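Local coordinates for protein 2-hydroxyethylphosphonate dioxygenase (Streptomyces viridochromogenes, PDB 4YAR) that catalyses the iron-dependent, oxygen-consuming cleavage of 2-hydroxyethylphosphonate to hydroxymethylphosphonate and formate in the biosynthesis of the antibiotic phosphinothricin tripeptide, at residues P123-G128 / N144-E149; L138-I143 / D189-I194; W168-S173 / G336-V341; V359-R364 / T399-K404. The protein carries 1 engineered substitution. All coordinates share one frame; numbering follows the deposited sequence.

How the contacts relate
Contact 1 opens first along the chain. The loop 123-128, ahead of strand 133-140, meets the end of strand 143-146. Before it closes, contact 2 has begun: 138-143 pairs with 189-194, so the two contacts cross. Contact 3 starts within contact 2, at 168-173, and closes far later on strand 335-343; it crosses contact 2 as well. There T170 OG1 packs on L138 CA. Contact 4 follows in series and pairs strands 355-362 and 400-407. Strand 400-407 also neighbours 335-343, so contact 3, through strand 335-343, and contact 4 share one sheet, their centres about 9 Å apart. L138 and L403 join contacts 2 and 4. The six-stranded and seven-stranded sheets are thereby tied together.

Contact 1: residues P123-G128 / N144-E149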
# COMPACT_ATOMS: atom_id res chain seq x y z
N PRO A 123 -14.54 -13.07 21.38
CA PRO A 123 -15.00 -12.52 20.13
C PRO A 123 -14.74 -13.48 18.95
O PRO A 123 -13.61 -13.85 18.68
CB PRO A 123 -14.14 -11.24 19.97
CG PRO A 123 -12.90 -11.49 20.75
CD PRO A 123 -13.33 -12.42 21.89
N ALA A 124 -15.79 -13.83 18.23
CA ALA A 124 -15.71 -14.82 17.18
C ALA A 124 -14.81 -14.26 16.10
O ALA A 124 -14.85 -13.05 15.84
CB ALA A 124 -17.12 -15.15 16.65
N LEU A 125 -13.98 -15.12 15.53
CA LEU A 125 -13.01 -14.66 14.51
C LEU A 125 -13.62 -14.36 13.15
O LEU A 125 -14.65 -14.93 12.79
CB LEU A 125 -11.93 -15.74 14.33
CG LEU A 125 -10.99 -15.94 15.53
CD1 LEU A 125 -10.28 -17.26 15.33
CD2 LEU A 125 -9.97 -14.84 15.70
N ASN A 126 -13.01 -13.44 12.38
CA ASN A 126 -13.32 -13.34 10.96
C ASN A 126 -12.50 -14.35 10.15
O ASN A 126 -11.75 -15.15 10.72
CB ASN A 126 -13.12 -11.90 10.46
CG ASN A 126 -11.67 -11.46 10.44
OD1 ASN A 126 -10.76 -12.27 10.48
ND2 ASN A 126 -11.45 -10.12 10.34
N ASN A 127 -12.61 -14.30 8.83
CA ASN A 127 -11.85 -15.19 7.94
C ASN A 127 -10.41 -14.75 7.60
O ASN A 127 -9.63 -15.55 7.08
CB ASN A 127 -12.59 -15.34 6.61
CG ASN A 127 -14.01 -15.88 6.77
OD1 ASN A 127 -14.93 -15.47 6.05
ND2 ASN A 127 -14.19 -16.80 7.73
N GLY A 128 -10.05 -13.51 7.85
CA GLY A 128 -8.71 -13.03 7.40
C GLY A 128 -8.81 -12.47 5.98
O GLY A 128 -9.78 -12.72 5.30
N ASN A 144 -9.41 -6.28 23.78
CA ASN A 144 -8.69 -7.52 23.53
C ASN A 144 -8.55 -7.73 22.05
O ASN A 144 -9.54 -7.64 21.33
CB ASN A 144 -9.48 -8.73 24.06
CG ASN A 144 -9.71 -8.72 25.58
OD1 ASN A 144 -10.84 -8.74 26.02
ND2 ASN A 144 -8.67 -8.71 26.35
N GLY A 145 -7.33 -8.10 21.63
CA GLY A 145 -7.08 -8.60 20.31
C GLY A 145 -6.97 -10.12 20.31
O GLY A 145 -6.33 -10.69 21.21
N ARG A 146 -7.64 -10.74 19.35
CA ARG A 146 -7.61 -12.21 19.14
C ARG A 146 -7.11 -12.57 17.75
O ARG A 146 -7.63 -12.03 16.74
CB ARG A 146 -8.99 -12.83 19.36
CG ARG A 146 -9.03 -14.34 19.44
CD ARG A 146 -10.46 -14.86 19.53
NE ARG A 146 -10.50 -16.33 19.49
CZ ARG A 146 -11.61 -17.05 19.44
NH1 ARG A 146 -12.81 -16.44 19.39
NH2 ARG A 146 -11.51 -18.38 19.43
N TRP A 147 -6.12 -13.48 17.69
CA TRP A 147 -5.47 -13.91 16.42
C TRP A 147 -5.40 -15.43 16.22
O TRP A 147 -4.60 -15.88 15.42
CB TRP A 147 -4.03 -13.36 16.29
CG TRP A 147 -4.08 -11.94 16.38
CD1 TRP A 147 -4.60 -11.08 15.42
CD2 TRP A 147 -3.88 -11.15 17.55
NE1 TRP A 147 -4.65 -9.80 15.93
CE2 TRP A 147 -4.24 -9.82 17.24
CE3 TRP A 147 -3.42 -11.43 18.84
CZ2 TRP A 147 -4.11 -8.78 18.16
CZ3 TRP A 147 -3.27 -10.40 19.71
CH2 TRP A 147 -3.62 -9.09 19.38
N GLY A 148 -6.25 -16.20 16.90
CA GLY A 148 -6.21 -17.69 16.82
C GLY A 148 -7.39 -18.30 17.59
O GLY A 148 -8.08 -17.63 18.36
N GLU A 149 -7.62 -19.59 17.35
CA GLU A 149 -8.71 -20.30 17.92
C GLU A 149 -8.51 -20.51 19.38
O GLU A 149 -9.40 -20.23 20.18
CB GLU A 149 -8.85 -21.64 17.21
CG GLU A 149 -9.35 -21.47 15.78
CD GLU A 149 -10.84 -21.24 15.68
OE1 GLU A 149 -11.57 -21.50 16.66
OE2 GLU A 149 -11.29 -20.85 14.59
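L125 and P123 both meet the long side chain of R146. L125 sets its branch across the arginine at about a right angle. Its CG lies over one face of the guanidinium, displaced toward the rim, and its CD2 is 3.9 Å from R146 CD. The other methyl, L125 CD1, reaches the turn beyond the strand, 3.8 Å from G148 O. At the guanidinium edge, R146 NH1 gives a hydrogen bond of 2.8 Å to P123 O. NH1 stands above the plane of the P123 carbonyl.

The arginine reaches this far because its chain is extended from CG to NE, with CG anti to the backbone N (chi1 -169°). Two more bonds fix its head. R146 NE donates to G148 O at 3.0 Å, and R146 NH2 donates to E149 O at 2.9 Å. Farther out, P123 O also accepts from S183 OG, and W156 packs against P123 and R146.

N126 follows L125 in the chain. Its OD1 accepts from G128 N at 3.0 Å, an Asx turn, and also from H182 N. N126 and H182 belong to the substrate site shared between dimer partners; H182 is also an iron ligand and binds cadmium here. Three backbone carbonyls thus grip the guanidinium by separate nitrogens, which would hold its rotation; the bond to P123 O ties this fixed group to the loop that carries N126.

Contact 2: residues L138-I143 / D189-I194; sequences LGPGDI and DAPARI. With CD (cadmium ion), chain H; CD (cadmium ion), chain K.
In both I143 and I194, CG1 lies between the backbone N and the carbonyl carbon (chi1 65° and 69°), which leaves CG2 beside the backbone N. The I143 side chain then runs out straight to CD1 (chi2 180°). CD1 of I143 lies 3.4 Å from CG2 of I194, tighter than usual for two carbons. The two side chains cross at about a right angle. I143 CG2 presses equally close on A192 CB. Y184 touches both isoleucines.

I194 lies on strand 192-198, which pairs antiparallel with strand 133-140 in the six-stranded sheet; I143 comes after the turn, at the start of strand 143-146. L138 N donates to R193 O at 2.8 Å. R193 N returns a longer bond of 3.2 Å to G139 O. A cis peptide precedes P140, where strand 133-140 ends. At the turn G141 N makes a weak bond to P191 O. P140 CD also touches that oxygen, at 3.3 Å. G141 sits so close to the carbonyls of A190 and P191 that a CB there would clash.

One water donates to both D142 O and A190 O, bridging the two segments. L138 CD1 lies over one face of the R193 guanidinium, whose NH2 forms a salt bridge with D383. The D142 carboxylate binds a cadmium ion through both oxygens, OD1 and OD2 each at 2.4 Å, together with H160 and H163.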
# COMPACT_ATOMS: atom_id res chain seq x y z
N LEU A 138 -8.13 3.68 19.22
CA LEU A 138 -8.47 5.10 19.46
C LEU A 138 -8.95 5.37 20.92
O LEU A 138 -9.05 6.52 21.41
CB LEU A 138 -9.63 5.52 18.53
CG LEU A 138 -9.39 5.60 17.02
CD1 LEU A 138 -10.57 6.03 16.12
CD2 LEU A 138 -8.11 6.38 16.73
N GLY A 139 -9.23 4.33 21.64
CA GLY A 139 -9.85 4.46 22.96
C GLY A 139 -11.35 4.78 23.01
O GLY A 139 -11.99 4.78 22.01
N PRO A 140 -11.87 5.17 24.17
CA PRO A 140 -11.10 5.41 25.38
C PRO A 140 -10.72 4.14 26.15
O PRO A 140 -9.90 4.25 27.09
CB PRO A 140 -12.05 6.22 26.27
CG PRO A 140 -13.43 5.81 25.79
CD PRO A 140 -13.27 5.63 24.30
N GLY A 141 -11.30 3.01 25.79
CA GLY A 141 -11.12 1.75 26.53
C GLY A 141 -10.11 0.79 25.90
O GLY A 141 -9.90 0.83 24.67
N ASP A 142 -9.47 -0.01 26.75
CA ASP A 142 -8.63 -1.15 26.33
C ASP A 142 -9.50 -2.17 25.61
O ASP A 142 -10.70 -2.34 25.96
CB ASP A 142 -8.00 -1.82 27.53
CG ASP A 142 -6.99 -0.96 28.32
OD1 ASP A 142 -6.45 0.10 27.91
OD2 ASP A 142 -6.75 -1.37 29.46
N ILE A 143 -8.94 -2.84 24.61
CA ILE A 143 -9.60 -3.93 23.93
C ILE A 143 -8.74 -5.15 23.92
O ILE A 143 -7.52 -5.08 24.12
CB ILE A 143 -9.98 -3.56 22.51
CG1 ILE A 143 -8.72 -3.34 21.70
CG2 ILE A 143 -10.86 -2.32 22.53
CD1 ILE A 143 -8.90 -2.95 20.24
N ASP A 189 -15.37 -2.54 30.84
CA ASP A 189 -16.63 -1.86 30.62
C ASP A 189 -16.55 -0.65 29.69
O ASP A 189 -17.54 -0.36 28.95
CB ASP A 189 -17.23 -1.40 31.96
CG ASP A 189 -17.68 -2.56 32.87
OD1 ASP A 189 -18.50 -3.43 32.47
OD2 ASP A 189 -17.20 -2.50 34.00
N ALA A 190 -15.43 0.05 29.70
CA ALA A 190 -15.28 1.29 28.88
C ALA A 190 -15.37 0.98 27.41
O ALA A 190 -14.84 -0.05 26.96
CB ALA A 190 -13.95 2.01 29.18
N PRO A 191 -16.11 1.84 26.67
CA PRO A 191 -16.18 1.66 25.26
C PRO A 191 -14.84 1.95 24.53
O PRO A 191 -13.91 2.49 25.10
CB PRO A 191 -17.34 2.56 24.85
CG PRO A 191 -17.19 3.72 25.80
CD PRO A 191 -16.80 3.06 27.10
N ALA A 192 -14.76 1.45 23.30
CA ALA A 192 -13.57 1.69 22.40
C ALA A 192 -13.87 1.63 20.93
O ALA A 192 -14.83 0.93 20.45
CB ALA A 192 -12.46 0.70 22.71
N ARG A 193 -13.04 2.40 20.20
CA ARG A 193 -12.98 2.35 18.74
C ARG A 193 -11.60 2.08 18.25
O ARG A 193 -10.64 2.39 18.95
CB ARG A 193 -13.47 3.68 18.11
CG ARG A 193 -14.88 4.07 18.53
CD ARG A 193 -15.33 5.25 17.67
NE ARG A 193 -14.47 6.41 17.94
CZ ARG A 193 -14.48 7.50 17.21
NH1 ARG A 193 -15.36 7.65 16.22
NH2 ARG A 193 -13.68 8.49 17.53
N ILE A 194 -11.49 1.46 17.07
CA ILE A 194 -10.19 1.25 16.40
C ILE A 194 -10.21 1.83 14.99
O ILE A 194 -11.29 2.02 14.40
CB ILE A 194 -9.71 -0.22 16.33
CG1 ILE A 194 -10.59 -1.00 15.37
CG2 ILE A 194 -9.65 -0.90 17.69
CD1 ILE A 194 -10.27 -2.43 15.26
CD CD H . -4.90 0.22 29.68
CD CD K . -17.51 -4.20 35.62
O HOH W 1 -12.80 -1.72 27.73
O HOH W 2 -3.04 1.88 28.94

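Contact 3: residues W168-S173 / G336-V341; sequences WITGDS and GSFLRV
The irregular segment 168-173 passes over strand 336-341 with no hydrogen bond between them, the CA atoms of I169 and F338 lying 6.2 Å apart. Side chains make the contact. The F338 ring slides beneath the loop backbone. I169 CA stands over the centre of one ring face, 4.0 Å from the centroid, a CH-pi contact. I169 CG2 lies over the same ring near CE2. W168 O and T170 N approach the ring obliquely: W168 O is 3.2 Å from F338 CD1, and T170 N is 3.4 Å from F338 CE1.

W168 sets its indole against the strand, with CG between the backbone N and the carbonyl carbon (chi1 68°). The backbone of F338 lies at the indole edge, near its plane. R340 crosses over one face at about a right angle to W168. Its CD sits above the five-membered ring, 4.0 Å from the centroid and 8° off the normal, a second CH-pi contact. R340 NE comes 3.4 Å from W168 CD1, and the guanidinium and indole planes are 30° apart. I169 CG1 covers the opposite indole face over its centre, so the ring is sandwiched.

T170 OG1 is hydrogen-bonded to N137 O of strand 133-140. W168 rests on T401 of strand 400-407 and on E321 and A323 of strand 320-324. F338 reaches L403 on one neighbouring strand and V136 on strand 133-140, which places the contact between the two larger sheets.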
# COMPACT_ATOMS: atom_id res chain seq x y z
N TRP A 168 -3.04 12.64 22.17
CA TRP A 168 -2.78 12.63 20.74
C TRP A 168 -2.14 11.28 20.29
O TRP A 168 -2.23 10.88 19.12
CB TRP A 168 -1.97 13.85 20.35
CG TRP A 168 -0.59 13.93 20.83
CD1 TRP A 168 -0.19 14.34 22.04
CD2 TRP A 168 0.60 13.66 20.06
NE1 TRP A 168 1.22 14.33 22.11
CE2 TRP A 168 1.72 13.92 20.90
CE3 TRP A 168 0.84 13.23 18.76
CZ2 TRP A 168 3.01 13.73 20.49
CZ3 TRP A 168 2.15 13.10 18.32
CH2 TRP A 168 3.23 13.35 19.18
N ILE A 169 -1.47 10.61 21.22
CA ILE A 169 -1.09 9.21 21.02
C ILE A 169 -2.20 8.43 21.62
O ILE A 169 -2.40 8.41 22.87
CB ILE A 169 0.28 8.88 21.67
CG1 ILE A 169 1.39 9.78 21.10
CG2 ILE A 169 0.53 7.36 21.65
CD1 ILE A 169 2.73 9.82 21.82
N THR A 170 -3.04 7.87 20.77
CA THR A 170 -4.34 7.41 21.20
C THR A 170 -4.29 6.06 21.94
O THR A 170 -5.12 5.77 22.85
CB THR A 170 -5.33 7.31 20.02
OG1 THR A 170 -4.93 6.26 19.09
CG2 THR A 170 -5.42 8.63 19.29
N GLY A 171 -3.31 5.22 21.59
CA GLY A 171 -3.27 3.83 22.03
C GLY A 171 -2.18 2.99 21.35
O GLY A 171 -1.44 3.48 20.55
N ASP A 172 -2.13 1.75 21.74
CA ASP A 172 -1.23 0.78 21.15
C ASP A 172 -1.59 0.60 19.67
O ASP A 172 -2.79 0.76 19.24
CB ASP A 172 -1.37 -0.59 21.85
CG ASP A 172 -0.80 -0.67 23.29
OD1 ASP A 172 -0.08 0.20 23.80
OD2 ASP A 172 -1.16 -1.67 24.00
N SER A 173 -0.60 0.15 18.89
CA SER A 173 -0.82 -0.20 17.50
C SER A 173 -0.04 -1.42 17.14
O SER A 173 0.94 -1.73 17.80
CB SER A 173 -0.46 0.97 16.54
OG SER A 173 0.88 1.37 16.75
N GLY A 336 2.25 4.51 9.37
CA GLY A 336 1.28 5.20 10.30
C GLY A 336 1.96 6.10 11.25
O GLY A 336 2.94 5.68 11.87
N SER A 337 1.43 7.33 11.42
CA SER A 337 2.00 8.31 12.38
C SER A 337 0.88 9.06 13.11
O SER A 337 -0.20 9.25 12.55
CB SER A 337 2.88 9.35 11.61
OG SER A 337 3.91 8.71 10.86
N PHE A 338 1.12 9.43 14.36
CA PHE A 338 0.28 10.41 15.08
C PHE A 338 0.91 11.78 14.85
O PHE A 338 2.13 11.91 15.00
CB PHE A 338 0.23 10.15 16.57
CG PHE A 338 -0.18 8.77 16.99
CD1 PHE A 338 -1.53 8.44 17.20
CD2 PHE A 338 0.77 7.82 17.31
CE1 PHE A 338 -1.88 7.16 17.63
CE2 PHE A 338 0.41 6.56 17.85
CZ PHE A 338 -0.94 6.23 17.93
N LEU A 339 0.12 12.75 14.46
CA LEU A 339 0.58 14.15 14.26
C LEU A 339 -0.17 15.18 15.13
O LEU A 339 -1.37 15.31 15.07
CB LEU A 339 0.46 14.59 12.84
CG LEU A 339 1.21 13.88 11.74
CD1 LEU A 339 0.98 14.59 10.44
CD2 LEU A 339 2.73 13.89 12.05
N ARG A 340 0.60 15.90 15.92
CA ARG A 340 0.09 17.08 16.65
C ARG A 340 0.32 18.38 15.84
O ARG A 340 1.43 18.63 15.41
CB ARG A 340 0.83 17.10 17.98
CG ARG A 340 0.10 17.74 19.11
CD ARG A 340 1.04 17.92 20.28
NE ARG A 340 0.37 17.67 21.54
CZ ARG A 340 0.86 17.98 22.74
NH1 ARG A 340 2.06 18.56 22.85
NH2 ARG A 340 0.15 17.71 23.84
N VAL A 341 -0.75 19.16 15.62
CA VAL A 341 -0.71 20.40 14.87
C VAL A 341 -0.90 21.54 15.91
O VAL A 341 -1.75 21.43 16.77
CB VAL A 341 -1.88 20.43 13.82
CG1 VAL A 341 -1.80 21.66 12.96
CG2 VAL A 341 -1.86 19.16 12.97

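Contact 4: residues V359-R364 / T399-K404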
# COMPACT_ATOMS: atom_id res chain seq x y z
N VAL A 359 -7.13 11.12 9.43
CA VAL A 359 -8.33 11.30 10.29
C VAL A 359 -8.06 12.16 11.49
O VAL A 359 -7.04 11.97 12.25
CB VAL A 359 -9.00 9.96 10.68
CG1 VAL A 359 -8.06 9.10 11.50
CG2 VAL A 359 -10.33 10.22 11.43
N VAL A 360 -8.93 13.15 11.67
CA VAL A 360 -8.79 14.11 12.74
C VAL A 360 -9.33 13.48 14.04
O VAL A 360 -10.42 12.93 14.05
CB VAL A 360 -9.60 15.41 12.48
CG1 VAL A 360 -9.45 16.35 13.63
CG2 VAL A 360 -9.18 16.10 11.21
N THR A 361 -8.56 13.57 15.09
CA THR A 361 -8.95 13.06 16.41
C THR A 361 -9.16 14.13 17.45
O THR A 361 -9.87 13.88 18.43
CB THR A 361 -7.98 12.07 16.97
OG1 THR A 361 -6.71 12.67 17.14
CG2 THR A 361 -7.84 10.84 16.04
N GLU A 362 -8.73 15.34 17.19
CA GLU A 362 -8.96 16.47 18.08
C GLU A 362 -8.83 17.76 17.34
O GLU A 362 -7.89 17.97 16.59
CB GLU A 362 -7.95 16.48 19.20
CG GLU A 362 -8.40 17.27 20.42
CD GLU A 362 -7.24 17.44 21.37
OE1 GLU A 362 -6.98 16.49 22.14
OE2 GLU A 362 -6.57 18.50 21.29
N GLY A 363 -9.75 18.69 17.63
CA GLY A 363 -9.63 20.05 17.13
C GLY A 363 -10.40 20.29 15.86
O GLY A 363 -10.92 19.35 15.17
N ARG A 364 -10.51 21.55 15.49
CA ARG A 364 -11.11 21.91 14.19
C ARG A 364 -9.87 22.32 13.41
O ARG A 364 -9.30 23.40 13.67
CB ARG A 364 -12.13 23.08 14.25
CG ARG A 364 -12.67 23.43 12.88
CD ARG A 364 -13.79 24.47 12.82
NE ARG A 364 -15.04 24.00 13.39
CZ ARG A 364 -15.61 24.47 14.50
NH1 ARG A 364 -15.05 25.45 15.22
NH2 ARG A 364 -16.78 23.98 14.90
N THR A 399 -5.14 23.77 15.89
CA THR A 399 -4.64 23.20 17.09
C THR A 399 -5.45 21.94 17.33
O THR A 399 -6.64 21.98 17.57
CB THR A 399 -4.82 24.20 18.26
OG1 THR A 399 -3.96 25.31 18.00
CG2 THR A 399 -4.42 23.57 19.60
N GLY A 400 -4.77 20.82 17.21
CA GLY A 400 -5.46 19.57 17.15
C GLY A 400 -4.50 18.46 16.78
O GLY A 400 -3.26 18.57 16.93
N THR A 401 -5.11 17.34 16.48
CA THR A 401 -4.40 16.08 16.28
C THR A 401 -5.02 15.38 15.10
O THR A 401 -6.26 15.33 14.92
CB THR A 401 -4.51 15.13 17.50
OG1 THR A 401 -4.08 15.81 18.65
CG2 THR A 401 -3.58 13.87 17.34
N VAL A 402 -4.15 14.79 14.32
CA VAL A 402 -4.60 14.03 13.21
C VAL A 402 -3.79 12.74 13.11
O VAL A 402 -2.57 12.76 13.37
CB VAL A 402 -4.55 14.89 11.92
CG1 VAL A 402 -3.11 15.21 11.51
CG2 VAL A 402 -5.23 14.20 10.76
N LEU A 403 -4.43 11.67 12.68
CA LEU A 403 -3.67 10.42 12.39
C LEU A 403 -3.37 10.39 10.89
O LEU A 403 -4.23 10.77 10.09
CB LEU A 403 -4.51 9.21 12.78
CG LEU A 403 -5.00 9.04 14.22
CD1 LEU A 403 -5.50 7.65 14.54
CD2 LEU A 403 -3.94 9.45 15.18
N LYS A 404 -2.11 10.05 10.55
CA LYS A 404 -1.64 10.03 9.19
C LYS A 404 -1.30 8.59 8.82
O LYS A 404 -0.34 7.99 9.38
CB LYS A 404 -0.42 10.90 9.02
CG LYS A 404 0.25 10.74 7.67
CD LYS A 404 1.29 11.83 7.55
CE LYS A 404 1.99 11.80 6.21
NZ LYS A 404 2.04 13.16 5.74
O HOH W 3 -5.30 14.82 20.89
O HOH W 4 -7.74 24.67 15.62
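At the buried, tight end of the contact, V359 and L403 lie side by side, pointing the same way, with V359 CG1 3.8 Å from L403 CB. Here the backbones form an antiparallel hydrogen-bonded pair. L403 N donates to V359 O at 2.7 Å in a nearly straight bond (171°), and V359 N answers to L403 O at 3.0 Å. V402 CG2 also packs on V359 O, 3.2 Å away. The T361 side chain crosses that of L403 at about a right angle, and its CG2 touches L403 CG.

The register then slips by one residue. T361 and E362 both face T401, a classic beta bulge within the seven-stranded sheet. T401 O takes a good bond from T361 N at 2.9 Å and a weak one from E362 N. T401 N donates to E362 O. T361 has OG1 between the backbone N and the carbonyl carbon (chi1 61°), which puts it 3.3 Å from T401 CB.

On the exposed side, one water joins E362 OE1 to T401 OG1 at the bulge. Past it, another links R364 O to T399 N, where direct bonds have ended. G363 CA approaches T399 O at 3.6 Å, and a CB on G363 would clash there. E362, R364 and T399 are exposed on this side.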